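Long-range contact in Pbp related beta-lactamase (Pyrococcus abyssi, PDB 2QMI), which is a penicillin-binding-protein-related serine hydrolase that assembles into an octamer and probably works as a self-compartmentalizing peptidase: residues V210-Y214 / E327-G331. Residues are numbered along the deposited sequence.
Sequences VAMGY and ENSSG
The loop after strand 321-327 lies against extended Val210-Tyr214, which enters strand 213-216; nearest CA pairs are Gly213-Asn328 (5.4 Å) and Tyr214-Ser329 (5.0 Å). Glu327 ends its strand out of reach of Val210-Tyr214, its OE2 accepting a hydrogen bond from Tyr332 N. Asn328 bends the backbone (phi/psi -75/16) out of the sheet. Its side chain (off-rotamer chi1, -129°) enters between Ala211 and Tyr214: OD1 is 3.1 Å from Ala211 CB, the small methyl allowing this closeness, and ND2 lies 3.6 Å from Tyr214 CE2 at the ring edge. The m rotamer of Tyr214 sets its ring beside this amide while OH bonds to Val43 N. An amide suits this buried place because ND2 can donate to Arg41 O. Asn328 OD1 sits 2.5 Å from Met212 O, an unfavourable closeness of two acceptors, and Asn328 O 3.2 Å from Tyr214 N. Ser329, nearly fully extended, places its small CB 3.3 Å and its CA 3.6 Å from Tyr214 O, the latter a CA-H...O contact. A water donates to Tyr214 O (2.8 Å) and weakly accepts from Ser330 OG (3.3 Å). This packs the hairpin of strands 213-216 and 222-225 against the central antiparallel sheet of the serine beta-lactamase/penicillin-binding-protein fold.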
ATOM      1  N   VAL A 210     -33.510 -20.521  17.477  1.00 21.64           N
ATOM      2  CA  VAL A 210     -33.010 -19.211  17.878  1.00 21.36           C
ATOM      3  C   VAL A 210     -32.145 -18.671  16.751  1.00 20.75           C
ATOM      4  O   VAL A 210     -31.365 -19.413  16.151  1.00 20.72           O
ATOM      5  CB  VAL A 210     -32.146 -19.316  19.170  1.00 23.04           C
ATOM      6  CG1 VAL A 210     -31.664 -17.930  19.606  1.00 22.19           C
ATOM      7  CG2 VAL A 210     -32.958 -19.975  20.285  1.00 23.29           C
ATOM      8  N   ALA A 211     -32.288 -17.383  16.466  1.00 18.74           N
ATOM      9  CA  ALA A 211     -31.522 -16.771  15.395  1.00 20.80           C
ATOM     10  C   ALA A 211     -30.224 -16.148  15.881  1.00 19.98           C
ATOM     11  O   ALA A 211     -30.157 -15.572  16.970  1.00 19.57           O
ATOM     12  CB  ALA A 211     -32.360 -15.718  14.685  1.00 19.96           C
ATOM     13  N   MET A 212     -29.192 -16.285  15.058  1.00 20.38           N
ATOM     14  CA  MET A 212     -27.888 -15.710  15.349  1.00 19.88           C
ATOM     15  C   MET A 212     -27.989 -14.237  14.948  1.00 19.66           C
ATOM     16  O   MET A 212     -28.687 -13.902  13.995  1.00 18.93           O
ATOM     17  CB  MET A 212     -26.812 -16.417  14.513  1.00 21.17           C
ATOM     18  CG  MET A 212     -25.441 -15.738  14.511  1.00 19.64           C
ATOM     19  SD  MET A 212     -24.784 -15.464  16.167  1.00 20.24           S
ATOM     20  CE  MET A 212     -24.327 -17.147  16.637  1.00 17.07           C
ATOM     21  N   GLY A 213     -27.318 -13.361  15.689  1.00 20.34           N
ATOM     22  CA  GLY A 213     -27.356 -11.952  15.351  1.00 19.52           C
ATOM     23  C   GLY A 213     -26.394 -11.669  14.210  1.00 21.07           C
ATOM     24  O   GLY A 213     -25.504 -12.478  13.933  1.00 19.57           O
ATOM     25  N   TYR A 214     -26.574 -10.530  13.540  1.00 21.20           N
ATOM     26  CA  TYR A 214     -25.700 -10.143  12.433  1.00 21.30           C
ATOM     27  C   TYR A 214     -25.479  -8.635  12.351  1.00 23.22           C
ATOM     28  O   TYR A 214     -26.394  -7.829  12.541  1.00 21.23           O
ATOM     29  CB  TYR A 214     -26.253 -10.657  11.096  1.00 19.50           C
ATOM     30  CG  TYR A 214     -26.132 -12.154  10.935  1.00 19.69           C
ATOM     31  CD1 TYR A 214     -24.918 -12.742  10.571  1.00 19.45           C
ATOM     32  CD2 TYR A 214     -27.216 -12.989  11.195  1.00 18.25           C
ATOM     33  CE1 TYR A 214     -24.795 -14.123  10.471  1.00 19.72           C
ATOM     34  CE2 TYR A 214     -27.101 -14.368  11.104  1.00 17.75           C
ATOM     35  CZ  TYR A 214     -25.896 -14.932  10.745  1.00 19.21           C
ATOM     36  OH  TYR A 214     -25.785 -16.304  10.685  1.00 20.24           O
ATOM     37  N   GLU A 327     -36.197  -8.943  13.625  1.00 21.00           N
ATOM     38  CA  GLU A 327     -35.166  -9.012  12.602  1.00 21.12           C
ATOM     39  C   GLU A 327     -33.766  -9.383  13.099  1.00 21.41           C
ATOM     40  O   GLU A 327     -33.321  -8.938  14.155  1.00 21.88           O
ATOM     41  CB  GLU A 327     -35.106  -7.675  11.856  1.00 21.91           C
ATOM     42  CG  GLU A 327     -34.249  -7.694  10.602  1.00 21.17           C
ATOM     43  CD  GLU A 327     -34.233  -6.348   9.900  1.00 23.65           C
ATOM     44  OE1 GLU A 327     -35.330  -5.765   9.722  1.00 22.22           O
ATOM     45  OE2 GLU A 327     -33.127  -5.884   9.525  1.00 22.22           O
ATOM     46  N   ASN A 328     -33.093 -10.181  12.275  1.00 21.89           N
ATOM     47  CA  ASN A 328     -31.748 -10.714  12.486  1.00 22.94           C
ATOM     48  C   ASN A 328     -30.598  -9.724  12.292  1.00 22.16           C
ATOM     49  O   ASN A 328     -29.452 -10.137  12.141  1.00 20.30           O
ATOM     50  CB  ASN A 328     -31.537 -11.883  11.521  1.00 24.20           C
ATOM     51  CG  ASN A 328     -31.049 -13.110  12.216  1.00 26.91           C
ATOM     52  OD1 ASN A 328     -31.040 -13.156  13.442  1.00 31.07           O
ATOM     53  ND2 ASN A 328     -30.651 -14.124  11.454  1.00 26.74           N
ATOM     54  N   SER A 329     -30.907  -8.431  12.278  1.00 21.79           N
ATOM     55  CA  SER A 329     -29.900  -7.386  12.089  1.00 22.49           C
ATOM     56  C   SER A 329     -30.611  -6.037  12.080  1.00 22.66           C
ATOM     57  O   SER A 329     -31.750  -5.936  12.541  1.00 22.53           O
ATOM     58  CB  SER A 329     -29.151  -7.591  10.761  1.00 22.17           C
ATOM     59  OG  SER A 329     -30.048  -7.583   9.657  1.00 24.31           O
ATOM     60  N   SER A 330     -29.946  -5.002  11.575  1.00 21.84           N
ATOM     61  CA  SER A 330     -30.572  -3.683  11.506  1.00 24.18           C
ATOM     62  C   SER A 330     -30.515  -3.174  10.069  1.00 23.84           C
ATOM     63  O   SER A 330     -30.409  -1.970   9.829  1.00 25.20           O
ATOM     64  CB  SER A 330     -29.865  -2.692  12.435  1.00 24.65           C
ATOM     65  OG  SER A 330     -28.584  -2.360  11.932  1.00 28.07           O
ATOM     66  N   GLY A 331     -30.588  -4.106   9.121  1.00 23.41           N
ATOM     67  CA  GLY A 331     -30.538  -3.757   7.712  1.00 24.44           C
ATOM     68  C   GLY A 331     -31.720  -2.931   7.229  1.00 25.22           C
ATOM     69  O   GLY A 331     -31.561  -2.042   6.390  1.00 24.41           O
TER
HETATM   70  O   HOH W   1     -26.619  -5.024  12.186  1.00 30.16           O